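PDB 3EO8: BluB-like flavoprotein from Clostridium difficile 630, which binds flavin mononucleotide and probably acts as an FMN-dependent oxidoreductase of the nitroreductase type. Local coordinates for residues K66-Q69 with E70-E74. Sequence-based numbering, arbitrary orientation.
Sequences KKQQ and EILVE. With ACT (acetate ion), chain I.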
loop_
_atom_site.group_PDB
_atom_site.type_symbol
_atom_site.label_atom_id
_atom_site.label_comp_id
_atom_site.label_asym_id
_atom_site.label_seq_id
_atom_site.Cartn_x
_atom_site.Cartn_y
_atom_site.Cartn_z
ATOM N N LYS A 66 -4.096 3.338 27.357
ATOM C CA LYS A 66 -3.098 3.072 28.366
ATOM C C LYS A 66 -1.703 3.291 27.802
ATOM O O LYS A 66 -0.837 3.881 28.445
ATOM C CB LYS A 66 -3.260 1.643 28.872
ATOM C CG LYS A 66 -2.348 1.271 30.002
ATOM C CD LYS A 66 -2.598 -0.137 30.438
ATOM C CE LYS A 66 -1.690 -0.524 31.599
ATOM N NZ LYS A 66 -2.185 -1.802 32.176
ATOM N N LYS A 67 -1.467 2.797 26.602
ATOM C CA LYS A 67 -0.173 2.991 25.937
ATOM C C LYS A 67 0.043 4.475 25.646
ATOM O O LYS A 67 1.113 4.993 25.859
ATOM C CB LYS A 67 -0.106 2.181 24.637
ATOM C CG LYS A 67 1.311 1.979 24.096
ATOM C CD LYS A 67 2.056 0.871 24.832
ATOM C CE LYS A 67 3.451 0.704 24.233
ATOM N NZ LYS A 67 4.155 -0.546 24.694
ATOM N N GLN A 68 -0.995 5.133 25.127
ATOM C CA GLN A 68 -0.967 6.604 24.937
ATOM C C GLN A 68 -0.564 7.349 26.198
ATOM O O GLN A 68 0.239 8.270 26.147
ATOM C CB GLN A 68 -2.337 7.131 24.508
ATOM C CG GLN A 68 -2.380 8.628 24.286
ATOM C CD GLN A 68 -3.788 9.160 24.441
ATOM O OE1 GLN A 68 -4.616 8.543 25.125
ATOM N NE2 GLN A 68 -4.057 10.319 23.845
ATOM N N GLN A 69 -1.136 6.965 27.334
ATOM C CA GLN A 69 -0.846 7.678 28.558
ATOM C C GLN A 69 0.621 7.536 28.989
ATOM O O GLN A 69 1.189 8.476 29.527
ATOM C CB GLN A 69 -1.791 7.241 29.652
ATOM C CG GLN A 69 -3.232 7.658 29.411
ATOM C CD GLN A 69 -3.468 9.160 29.430
ATOM O OE1 GLN A 69 -2.836 9.901 30.174
ATOM N NE2 GLN A 69 -4.406 9.607 28.609
ATOM N N GLU A 70 1.227 6.372 28.754
ATOM C CA GLU A 70 2.639 6.176 29.061
ATOM C C GLU A 70 3.493 7.155 28.267
ATOM O O GLU A 70 4.470 7.695 28.806
ATOM C CB GLU A 70 3.077 4.742 28.731
ATOM C CG GLU A 70 2.337 3.666 29.495
ATOM C CD GLU A 70 2.679 2.264 28.986
ATOM O OE1 GLU A 70 3.574 2.145 28.098
ATOM O OE2 GLU A 70 2.060 1.296 29.502
ATOM N N ILE A 71 3.114 7.393 27.007
ATOM C CA ILE A 71 3.798 8.382 26.169
ATOM C C ILE A 71 3.533 9.822 26.677
ATOM O O ILE A 71 4.469 10.582 26.853
ATOM C CB ILE A 71 3.419 8.263 24.682
ATOM C CG1 ILE A 71 3.814 6.873 24.132
ATOM C CG2 ILE A 71 4.086 9.343 23.926
ATOM C CD1 ILE A 71 3.146 6.483 22.786
ATOM N N LEU A 72 2.270 10.148 26.968
ATOM C CA LEU A 72 1.886 11.483 27.423
ATOM C C LEU A 72 2.598 11.959 28.699
ATOM O O LEU A 72 3.001 13.126 28.806
ATOM C CB LEU A 72 0.353 11.569 27.607
ATOM C CG LEU A 72 -0.448 11.672 26.319
ATOM C CD1 LEU A 72 -1.941 11.521 26.587
ATOM C CD2 LEU A 72 -0.171 12.984 25.562
ATOM N N VAL A 73 2.720 11.090 29.696
ATOM C CA VAL A 73 3.378 11.481 30.944
ATOM C C VAL A 73 4.841 11.826 30.701
ATOM O O VAL A 73 5.416 12.644 31.419
ATOM C CB VAL A 73 3.283 10.409 32.055
ATOM C CG1 VAL A 73 1.861 10.312 32.576
ATOM C CG2 VAL A 73 3.802 9.063 31.564
ATOM N N GLU A 74 5.455 11.226 29.696
ATOM C CA GLU A 74 6.823 11.644 29.340
ATOM C C GLU A 74 6.844 12.915 28.451
ATOM O O GLU A 74 7.746 13.744 28.575
ATOM C CB GLU A 74 7.556 10.518 28.637
ATOM C CG GLU A 74 7.596 9.246 29.449
ATOM C CD GLU A 74 8.343 9.356 30.756
ATOM O OE1 GLU A 74 9.270 10.183 30.873
ATOM O OE2 GLU A 74 8.002 8.566 31.662
HETATM C C ACT I . 4.088 -2.067 20.653
HETATM O O ACT I . 3.245 -2.404 19.803
HETATM O OXT ACT I . 3.660 -1.936 21.830
HETATM C CH3 ACT I . 5.532 -1.818 20.289
HETATM O O HOH W 1 4.869 -0.126 27.221
#
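K67 and E70 meet one turn apart on the C-terminal part of helix 54-75, joined through a water rather than by a direct salt bridge. K67 NZ and E70 OE1 stay 4.4 Å apart. The water accepts from K67 NZ at 2.7 Å and donates to E70 OE1 at 2.8 Å. The K67 chain turns about its CB-CG bond (chi2 79°), and its CD passes 3.8 Å from E70 OE1. K67 NZ also donates to OXT of an acetate, probably from the crystallisation liquor, at 3.2 Å, and forms a salt bridge with E172. The ammonium group is thus shared among two anionic partners and the water.

On another side of the helix, L72 CD1 reaches the amides of both Q68 and Q69. It lies 3.7 Å from Q68 CD and 3.7 Å from Q69 NE2. Between 66-69 and 70-74 the backbone bonds are i to i+4; that from L72 N to Q68 O is 2.9 Å long.

Q68 and L72 pack on F86, joining this helix to helix 80-93. I71 touches Y168 and also L119 of the second subunit, so this helix contributes to the dimer interface.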